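Local coordinates for protease Do-like 1, chloroplastic (Arabidopsis thaliana, PDB 3QO6) that cuts proteins as an HtrA-type serine protease of the chloroplast thylakoid, required at high temperature and linked to photosystem II repair under light, at the interface of chains A and B. Residues are numbered along the deposited sequence; one frame, centred on the assembly and turned at random. Chains: chain A/B, Protease Do-like 1, chloroplastic.

The interface of chains A and B. Residues chain A 127-128, 148-150; chain B 19-20, 23, 142-144.
A:Val127 presses one methyl onto the flat ring of B:Phe23, and this is the tightly packed part of the contact. Its CG1 lies over the centre of the ring, 3.4 Å from the centroid, a CH-pi approach to the face. Two torsions aim the partners: CG1 stands anti to the backbone N of A:Val127 (chi1 158°), and CG of B:Phe23 is likewise anti to its own (chi1 -179°), which carries the ring off the helix towards A:Val127. B:Leu144 closes the packing with one branch, its CD2 touching the CA of A:Gly128 at 3.5 Å and also meeting A:Val127 CG1.

Beside this apolar patch, B:Leu144 and A:Ser150 are tied by a pair of hydrogen bonds. The amide N of B:Leu144 donates to A:Ser150 O at 3.1 Å, nearly straight (174° at H) and on a carbonyl lone pair. In return the hydroxyl OG of A:Ser150 donates to B:Leu144 O at 2.6 Å, almost in line with the C=O bond. The two bonds should fix the register of the strand ends.

The looser side is hydrated. The hydroxyl OG1 of B:Thr19 hydrogen-bonds A:Gly128 O at 2.8 Å, and water 1 touches both oxygens. Water 2 links A:Val127 O (2.8 Å) to B:Val20 O, joining two carbonyls that could not bond each other directly.

In the fold, helix 14-26 and the start of strand 143-151 of chain B receive a loop and the far end of strand 143-151 of chain A, a non-equivalent pairing within the deposited hexamer; the centre of the contact lies about 22 Å from the catalytic B:His71.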
ATOM      1  N   VAL A 127      13.181 -25.926  30.008  1.00 65.31           N
ATOM      2  CA  VAL A 127      12.360 -24.755  29.818  1.00 60.61           C
ATOM      3  C   VAL A 127      12.161 -24.003  31.134  1.00 63.01           C
ATOM      4  O   VAL A 127      11.871 -24.592  32.172  1.00 62.08           O
ATOM      5  CB  VAL A 127      11.005 -25.145  29.177  1.00 58.25           C
ATOM      6  CG1 VAL A 127       9.917 -24.056  29.454  1.00 58.83           C
ATOM      7  CG2 VAL A 127      11.217 -25.295  27.660  1.00 56.16           C
ATOM      8  N   GLY A 128      12.342 -22.689  31.090  1.00 61.66           N
ATOM      9  CA  GLY A 128      12.164 -21.916  32.296  1.00 60.03           C
ATOM     10  C   GLY A 128      13.468 -21.362  32.829  1.00 61.14           C
ATOM     11  O   GLY A 128      13.456 -20.356  33.544  1.00 60.68           O
ATOM     12  N   VAL A 148      14.032 -16.143  29.262  1.00 57.47           N
ATOM     13  CA  VAL A 148      14.130 -17.533  29.706  1.00 57.53           C
ATOM     14  C   VAL A 148      14.109 -18.425  28.484  1.00 55.91           C
ATOM     15  O   VAL A 148      13.915 -17.940  27.367  1.00 54.98           O
ATOM     16  CB  VAL A 148      12.952 -17.956  30.597  1.00 57.07           C
ATOM     17  CG1 VAL A 148      12.886 -17.090  31.839  1.00 55.64           C
ATOM     18  CG2 VAL A 148      11.663 -17.894  29.795  1.00 51.41           C
ATOM     19  N   ILE A 149      14.374 -19.714  28.687  1.00 56.31           N
ATOM     20  CA  ILE A 149      14.258 -20.662  27.602  1.00 54.97           C
ATOM     21  C   ILE A 149      12.737 -20.849  27.553  1.00 58.19           C
ATOM     22  O   ILE A 149      12.123 -21.247  28.556  1.00 58.89           O
ATOM     23  CB  ILE A 149      14.935 -21.975  27.940  1.00 55.38           C
ATOM     24  CG1 ILE A 149      16.436 -21.821  27.759  1.00 55.09           C
ATOM     25  CG2 ILE A 149      14.404 -23.091  27.041  1.00 57.31           C
ATOM     26  CD1 ILE A 149      17.200 -23.102  27.843  1.00 48.97           C
ATOM     27  N   SER A 150      12.131 -20.520  26.414  1.00 58.12           N
ATOM     28  CA  SER A 150      10.685 -20.619  26.243  1.00 58.24           C
ATOM     29  C   SER A 150      10.222 -21.939  25.662  1.00 60.97           C
ATOM     30  O   SER A 150       9.082 -22.356  25.882  1.00 61.57           O
ATOM     31  CB  SER A 150      10.188 -19.503  25.341  1.00 58.32           C
ATOM     32  OG  SER A 150      10.190 -18.278  26.028  1.00 57.96           O
TER
ATOM     33  N   THR B  19      11.104 -21.376  38.424  1.00 63.18           N
ATOM     34  CA  THR B  19      10.260 -21.324  37.243  1.00 62.61           C
ATOM     35  C   THR B  19      10.402 -22.625  36.448  1.00 63.15           C
ATOM     36  O   THR B  19       9.418 -23.101  35.877  1.00 61.35           O
ATOM     37  CB  THR B  19      10.466 -20.023  36.347  1.00 60.13           C
ATOM     38  OG1 THR B  19      11.184 -20.358  35.176  1.00 62.29           O
ATOM     39  CG2 THR B  19      11.182 -18.923  37.081  1.00 54.80           C
ATOM     40  N   VAL B  20      11.591 -23.228  36.429  1.00 61.68           N
ATOM     41  CA  VAL B  20      11.741 -24.507  35.728  1.00 62.60           C
ATOM     42  C   VAL B  20      10.687 -25.497  36.262  1.00 65.84           C
ATOM     43  O   VAL B  20       9.981 -26.189  35.499  1.00 61.91           O
ATOM     44  CB  VAL B  20      13.114 -25.152  35.981  1.00 62.57           C
ATOM     45  CG1 VAL B  20      13.099 -26.643  35.505  1.00 56.53           C
ATOM     46  CG2 VAL B  20      14.172 -24.360  35.267  1.00 59.16           C
ATOM     47  N   PHE B  23       6.985 -24.660  35.570  1.00 64.24           N
ATOM     48  CA  PHE B  23       6.633 -25.069  34.214  1.00 66.83           C
ATOM     49  C   PHE B  23       6.383 -26.562  34.087  1.00 68.87           C
ATOM     50  O   PHE B  23       5.386 -26.961  33.501  1.00 70.14           O
ATOM     51  CB  PHE B  23       7.711 -24.680  33.193  1.00 62.58           C
ATOM     52  CG  PHE B  23       7.355 -25.061  31.785  1.00 53.44           C
ATOM     53  CD1 PHE B  23       6.392 -24.345  31.082  1.00 51.26           C
ATOM     54  CD2 PHE B  23       7.942 -26.169  31.183  1.00 49.57           C
ATOM     55  CE1 PHE B  23       6.014 -24.735  29.792  1.00 46.39           C
ATOM     56  CE2 PHE B  23       7.573 -26.564  29.903  1.00 46.01           C
ATOM     57  CZ  PHE B  23       6.605 -25.849  29.207  1.00 45.76           C
ATOM     58  N   HIS B 142       3.043 -25.186  23.850  1.00 64.94           N
ATOM     59  CA  HIS B 142       3.365 -25.007  25.273  1.00 63.36           C
ATOM     60  C   HIS B 142       4.548 -24.082  25.549  1.00 62.39           C
ATOM     61  O   HIS B 142       5.447 -24.398  26.334  1.00 59.98           O
ATOM     62  CB  HIS B 142       3.633 -26.388  25.933  1.00 66.22           C
ATOM     63  CG  HIS B 142       2.401 -27.233  26.122  1.00 70.69           C
ATOM     64  ND1 HIS B 142       2.093 -27.840  27.323  1.00 68.91           N
ATOM     65  CD2 HIS B 142       1.390 -27.548  25.274  1.00 66.92           C
ATOM     66  CE1 HIS B 142       0.946 -28.486  27.209  1.00 65.39           C
ATOM     67  NE2 HIS B 142       0.499 -28.324  25.977  1.00 72.40           N
ATOM     68  N   THR B 143       4.540 -22.934  24.894  1.00 61.45           N
ATOM     69  CA  THR B 143       5.589 -21.961  25.073  1.00 57.77           C
ATOM     70  C   THR B 143       5.439 -21.255  26.412  1.00 58.56           C
ATOM     71  O   THR B 143       4.335 -20.860  26.813  1.00 56.25           O
ATOM     72  CB  THR B 143       5.523 -20.906  23.990  1.00 57.75           C
ATOM     73  OG1 THR B 143       5.961 -21.484  22.761  1.00 63.44           O
ATOM     74  CG2 THR B 143       6.384 -19.699  24.357  1.00 57.01           C
ATOM     75  N   LEU B 144       6.556 -21.090  27.101  1.00 54.39           N
ATOM     76  CA  LEU B 144       6.539 -20.386  28.358  1.00 51.63           C
ATOM     77  C   LEU B 144       7.139 -18.981  28.172  1.00 52.85           C
ATOM     78  O   LEU B 144       8.177 -18.803  27.540  1.00 50.79           O
ATOM     79  CB  LEU B 144       7.375 -21.157  29.388  1.00 52.78           C
ATOM     80  CG  LEU B 144       7.726 -20.399  30.677  1.00 46.91           C
ATOM     81  CD1 LEU B 144       6.544 -20.409  31.599  1.00 47.18           C
ATOM     82  CD2 LEU B 144       8.892 -21.022  31.345  1.00 34.27           C
TER
HETATM   83  O   HOH W   1      13.512 -18.160  35.330  1.00 55.93           O
HETATM   84  O   HOH W   2      10.672 -27.070  32.854  1.00 68.22           O